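Local coordinates for protein pectinesterase A (Erwinia chrysanthemi, PDB 2NTP) that hydrolyses the methyl esters of pectin, releasing methanol, and probably starts the maceration and soft-rotting of plant tissue, at residues I39-Y44 with N63-A68; H56-S61 with S99-T104. All blocks are in the same frame, centred on the assembly; numbering follows the deposited sequence.

Contact 1: residues I39-Y44 with N63-A68; sequences IKNGVY and NGAVIA
The Tyr44 ring is aligned along its own segment rather than across it: CG lies anti to the carbonyl carbon (chi1 -59°), so the ring runs back toward Lys40. There Tyr44 OH donates to Lys40 O at 2.7 Å, approaching from above the carbonyl plane, and this fixes the ring at its far end. Nearer the backbone, the ring meets the other strand edge-on, with Tyr44 CD1 3.4 Å from Val66 O. That same Val66 O accepts the nearly straight bond from Tyr44 N (2.8 Å, 176° at the hydrogen). Ala65 and Ile67 lie on the same face of the sheet as Tyr44; Ile39 CD1 comes within 4.4 Å of Ile67 CD1, and Ile21 of helix 21-26 packs against Ile39, Tyr44 and Ile67. On the face carrying Val43 and Val66 the two valines run alongside each other, with Val43 CG2 4.2 Å from Val66 CB. Asn41 instead bends over Gly64, OD1 3.3 Å from Gly64 C, while Ser61 supplies its hydrogen bond. Gly42 N to Gly64 O, Val66 N to Gly42 O and Ala68 N to Tyr44 O complete an in-register parallel ladder, the pairing between successive coils of the right-handed parallel beta-helix of pectinesterases.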
loop_
_atom_site.group_PDB
_atom_site.type_symbol
_atom_site.label_atom_id
_atom_site.label_comp_id
_atom_site.label_asym_id
_atom_site.label_seq_id
_atom_site.Cartn_x
_atom_site.Cartn_y
_atom_site.Cartn_z
ATOM N N ILE A 39 6.274 -4.204 20.648
ATOM C CA ILE A 39 7.362 -4.862 19.932
ATOM C C ILE A 39 8.642 -4.042 20.099
ATOM O O ILE A 39 8.768 -2.954 19.542
ATOM C CB ILE A 39 7.019 -5.046 18.427
ATOM C CG1 ILE A 39 5.707 -5.824 18.258
ATOM C CG2 ILE A 39 8.160 -5.747 17.696
ATOM C CD1 ILE A 39 5.100 -5.742 16.850
ATOM N N LYS A 40 9.589 -4.563 20.882
ATOM C CA LYS A 40 10.870 -3.878 21.089
ATOM C C LYS A 40 11.721 -3.897 19.820
ATOM O O LYS A 40 11.533 -4.767 18.960
ATOM C CB LYS A 40 11.640 -4.504 22.263
ATOM C CG LYS A 40 10.957 -4.358 23.616
ATOM C CD LYS A 40 11.143 -2.954 24.190
ATOM C CE LYS A 40 10.850 -2.911 25.683
ATOM N NZ LYS A 40 11.926 -3.570 26.482
ATOM N N ASN A 41 12.642 -2.936 19.713
ATOM C CA ASN A 41 13.523 -2.792 18.551
ATOM C C ASN A 41 14.171 -4.102 18.119
ATOM O O ASN A 41 14.623 -4.894 18.955
ATOM C CB ASN A 41 14.610 -1.740 18.807
ATOM C CG ASN A 41 14.076 -0.316 18.771
ATOM O OD1 ASN A 41 13.095 -0.022 18.091
ATOM N ND2 ASN A 41 14.731 0.577 19.503
ATOM N N GLY A 42 14.196 -4.319 16.813
ATOM C CA GLY A 42 14.759 -5.529 16.229
ATOM C C GLY A 42 14.131 -5.774 14.874
ATOM O O GLY A 42 13.106 -5.176 14.546
ATOM N N VAL A 43 14.762 -6.641 14.086
ATOM C CA VAL A 43 14.222 -7.049 12.791
ATOM C C VAL A 43 13.619 -8.438 12.955
ATOM O O VAL A 43 14.328 -9.422 13.216
ATOM C CB VAL A 43 15.299 -7.038 11.669
ATOM C CG1 VAL A 43 14.711 -7.511 10.344
ATOM C CG2 VAL A 43 15.894 -5.648 11.513
ATOM N N TYR A 44 12.303 -8.500 12.816
ATOM C CA TYR A 44 11.553 -9.738 12.976
ATOM C C TYR A 44 11.216 -10.311 11.609
ATOM O O TYR A 44 10.385 -9.763 10.877
ATOM C CB TYR A 44 10.305 -9.488 13.830
ATOM C CG TYR A 44 10.652 -8.951 15.205
ATOM C CD1 TYR A 44 10.900 -7.588 15.407
ATOM C CD2 TYR A 44 10.773 -9.812 16.298
ATOM C CE1 TYR A 44 11.243 -7.095 16.668
ATOM C CE2 TYR A 44 11.114 -9.328 17.557
ATOM C CZ TYR A 44 11.344 -7.975 17.736
ATOM O OH TYR A 44 11.675 -7.507 18.989
ATOM N N ASN A 63 11.981 3.602 13.282
ATOM C CA ASN A 63 13.314 3.322 12.744
ATOM C C ASN A 63 13.844 1.923 13.092
ATOM O O ASN A 63 14.520 1.299 12.276
ATOM C CB ASN A 63 14.321 4.386 13.210
ATOM C CG ASN A 63 14.257 5.683 12.392
ATOM O OD1 ASN A 63 14.983 6.640 12.691
ATOM N ND2 ASN A 63 13.409 5.723 11.369
ATOM N N GLY A 64 13.510 1.436 14.288
ATOM C CA GLY A 64 14.137 0.238 14.856
ATOM C C GLY A 64 13.311 -1.029 15.002
ATOM O O GLY A 64 13.877 -2.122 15.167
ATOM N N ALA A 65 11.985 -0.900 14.971
ATOM C CA ALA A 65 11.101 -2.054 15.089
ATOM C C ALA A 65 10.586 -2.425 13.703
ATOM O O ALA A 65 9.744 -1.724 13.144
ATOM C CB ALA A 65 9.951 -1.761 16.042
ATOM N N VAL A 66 11.117 -3.518 13.155
ATOM C CA VAL A 66 10.884 -3.890 11.754
ATOM C C VAL A 66 10.312 -5.299 11.639
ATOM O O VAL A 66 10.819 -6.240 12.259
ATOM C CB VAL A 66 12.198 -3.807 10.905
ATOM C CG1 VAL A 66 11.922 -4.106 9.435
ATOM C CG2 VAL A 66 12.857 -2.437 11.030
ATOM N N ILE A 67 9.254 -5.429 10.839
ATOM C CA ILE A 67 8.687 -6.725 10.476
ATOM C C ILE A 67 8.942 -6.899 8.984
ATOM O O ILE A 67 8.502 -6.083 8.179
ATOM C CB ILE A 67 7.166 -6.791 10.767
ATOM C CG1 ILE A 67 6.877 -6.283 12.190
ATOM C CG2 ILE A 67 6.627 -8.205 10.527
ATOM C CD1 ILE A 67 5.391 -6.063 12.506
ATOM N N ALA A 68 9.675 -7.948 8.623
ATOM C CA ALA A 68 10.163 -8.090 7.253
ATOM C C ALA A 68 10.200 -9.533 6.772
ATOM O O ALA A 68 10.543 -10.446 7.526
ATOM C CB ALA A 68 11.548 -7.468 7.131
#

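Contact 2: residues H56-S61 with S99-T104; sequences HLKGES and SAQSLT
Strands 56-59 and 99-101 are neighbouring rungs of one parallel sheet in the pectinesterase beta-helix, and three backbone bonds establish the register: Leu57 N to Ser99 O, Gln101 N to Leu57 O and Gly59 N to Gln101 O. His56, Lys58, Ser99 and Gln101 share one face of this sheet, Leu57 and Ala100 the other. Lys58 leaves the strand from CB with CG anti to the backbone N (chi1 -173°) and continues fully extended, beside Gln101, which is extended in the same direction. Its methylenes pass one after another along the side-chain amide oxygen of Gln101: Lys58 CG lies 3.7 Å from Gln101 OE1, CD stays equally near, and CE comes to 3.6 Å. At the tip, Lys58 NZ donates to a water at 2.9 Å, and that water donates in turn to Gln101 OE1 at 2.7 Å, so the two chain ends are bridged rather than bonded directly; Tyr4 OH offers NZ a further, weak bond.

On the face of Leu57 and Ala100, Leu57 packs with Ile37 and Ile39 of the neighbouring strand 35-39, while Leu57 CB meets Leu103 CD2 at 4.0 Å. Leu103 follows a corner: Ser102 has positive backbone angles (phi 55°, psi 54°), which turn the chain out of this sheet into strand 103-107, and its OG is held by Asp146.

At the opposite end of the pairing the polar face is tied directly. The His56 ring presents its edge to Ser99, its ND1 hydrogen-bonded to Ser99 OG at 2.7 Å, while Asn54 binds NE2 and so helps fix the ring's rotation. Ser99 OG has a second partner, a water 2.6 Å away, and the same water donates to Leu57 O, 2.8 Å distant.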
loop_
_atom_site.group_PDB
_atom_site.type_symbol
_atom_site.label_atom_id
_atom_site.label_comp_id
_atom_site.label_asym_id
_atom_site.label_seq_id
_atom_site.Cartn_x
_atom_site.Cartn_y
_atom_site.Cartn_z
ATOM N N HIS A 56 -3.806 -4.759 18.283
ATOM C CA HIS A 56 -3.010 -3.531 18.166
ATOM C C HIS A 56 -1.531 -3.792 18.422
ATOM O O HIS A 56 -1.155 -4.362 19.451
ATOM C CB HIS A 56 -3.555 -2.461 19.114
ATOM C CG HIS A 56 -5.037 -2.287 19.014
ATOM N ND1 HIS A 56 -5.627 -1.450 18.092
ATOM C CD2 HIS A 56 -6.051 -2.887 19.681
ATOM C CE1 HIS A 56 -6.938 -1.520 18.214
ATOM N NE2 HIS A 56 -7.222 -2.397 19.161
ATOM N N LEU A 57 -0.703 -3.388 17.461
ATOM C CA LEU A 57 0.746 -3.527 17.562
ATOM C C LEU A 57 1.366 -2.153 17.743
ATOM O O LEU A 57 0.985 -1.210 17.055
ATOM C CB LEU A 57 1.323 -4.202 16.309
ATOM C CG LEU A 57 0.725 -5.540 15.853
ATOM C CD1 LEU A 57 1.401 -6.033 14.578
ATOM C CD2 LEU A 57 0.837 -6.602 16.959
ATOM N N LYS A 58 2.303 -2.051 18.683
ATOM C CA LYS A 58 3.055 -0.822 18.916
ATOM C C LYS A 58 4.543 -1.138 18.968
ATOM O O LYS A 58 4.996 -1.846 19.868
ATOM C CB LYS A 58 2.610 -0.146 20.224
ATOM C CG LYS A 58 3.232 1.225 20.453
ATOM C CD LYS A 58 2.725 1.865 21.739
ATOM C CE LYS A 58 3.404 3.204 21.999
ATOM N NZ LYS A 58 2.793 3.925 23.161
ATOM N N GLY A 59 5.293 -0.620 17.999
ATOM C CA GLY A 59 6.736 -0.795 17.966
ATOM C C GLY A 59 7.427 0.217 18.858
ATOM O O GLY A 59 6.879 1.288 19.135
ATOM N N GLU A 60 8.628 -0.135 19.314
ATOM C CA GLU A 60 9.448 0.751 20.145
ATOM C C GLU A 60 9.813 2.043 19.409
ATOM O O GLU A 60 9.851 3.121 20.010
ATOM C CB GLU A 60 10.707 0.016 20.624
ATOM C CG GLU A 60 11.655 0.870 21.476
ATOM C CD GLU A 60 12.789 0.078 22.114
ATOM O OE1 GLU A 60 12.867 -1.158 21.919
ATOM O OE2 GLU A 60 13.606 0.707 22.824
ATOM N N SER A 61 10.079 1.922 18.111
ATOM C CA SER A 61 10.403 3.057 17.246
ATOM C C SER A 61 10.156 2.625 15.806
ATOM O O SER A 61 10.348 1.454 15.469
ATOM C CB SER A 61 11.865 3.480 17.416
ATOM O OG SER A 61 12.754 2.482 16.925
ATOM N N SER A 99 -4.801 -1.816 14.618
ATOM C CA SER A 99 -3.881 -0.686 14.493
ATOM C C SER A 99 -2.431 -1.126 14.623
ATOM O O SER A 99 -2.119 -2.076 15.344
ATOM C CB SER A 99 -4.207 0.442 15.482
ATOM O OG SER A 99 -3.884 0.102 16.818
ATOM N N ALA A 100 -1.560 -0.444 13.882
ATOM C CA ALA A 100 -0.121 -0.552 14.067
ATOM C C ALA A 100 0.450 0.842 14.257
ATOM O O ALA A 100 0.041 1.784 13.568
ATOM C CB ALA A 100 0.532 -1.240 12.871
ATOM N N GLN A 101 1.389 0.970 15.192
ATOM C CA GLN A 101 2.043 2.244 15.464
ATOM C C GLN A 101 3.552 2.076 15.624
ATOM O O GLN A 101 4.005 1.089 16.201
ATOM C CB GLN A 101 1.464 2.897 16.728
ATOM C CG GLN A 101 2.048 4.287 17.014
ATOM C CD GLN A 101 1.650 4.851 18.367
ATOM O OE1 GLN A 101 1.200 4.127 19.254
ATOM N NE2 GLN A 101 1.824 6.159 18.528
ATOM N N SER A 102 4.304 3.044 15.097
ATOM C CA SER A 102 5.750 3.180 15.315
ATOM C C SER A 102 6.523 1.915 14.955
ATOM O O SER A 102 7.270 1.359 15.764
ATOM C CB SER A 102 6.038 3.643 16.751
ATOM O OG SER A 102 5.439 4.901 16.984
ATOM N N LEU A 103 6.319 1.455 13.727
ATOM C CA LEU A 103 7.038 0.293 13.223
ATOM C C LEU A 103 7.146 0.313 11.709
ATOM O O LEU A 103 6.414 1.033 11.030
ATOM C CB LEU A 103 6.404 -1.011 13.716
ATOM C CG LEU A 103 4.927 -1.279 13.453
ATOM C CD1 LEU A 103 4.730 -1.846 12.066
ATOM C CD2 LEU A 103 4.353 -2.229 14.509
ATOM N N THR A 104 8.086 -0.474 11.202
ATOM C CA THR A 104 8.307 -0.616 9.765
ATOM C C THR A 104 7.871 -2.008 9.328
ATOM O O THR A 104 8.139 -2.994 10.024
ATOM C CB THR A 104 9.786 -0.393 9.407
ATOM O OG1 THR A 104 10.186 0.925 9.814
ATOM C CG2 THR A 104 10.018 -0.557 7.898
HETATM O O HOH W 1 -1.381 0.160 17.682
HETATM O O HOH W 2 0.667 5.274 21.685
#

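How the contacts relate
Contact 1 lies in one sheet of the beta-helix; contact 2 begins in another and, past the corner at Ser102, enters the sheet of contact 1. Their centres are 9 Å apart, and their segments alternate along the chain. Strand 35-39, ending at Ile39, pairs with strand 55-59, as the probable hydrogen bond from Ile39 N to Lys58 O (2.8 Å) attests; strand 65-69 is in turn flanked by strand 103-107, where Ala65 O lies 3.5 Å from Leu103 CB. The corners between the sheets are also joined: Asn41 OD1 and Ser61 OG are 2.8 Å apart, a probable hydrogen bond, and Glu60 OE1 accepts from Asn41 N. Neither contact includes the catalytic residues Asp154 and Asp175, and both lie away from the substrate-binding residues.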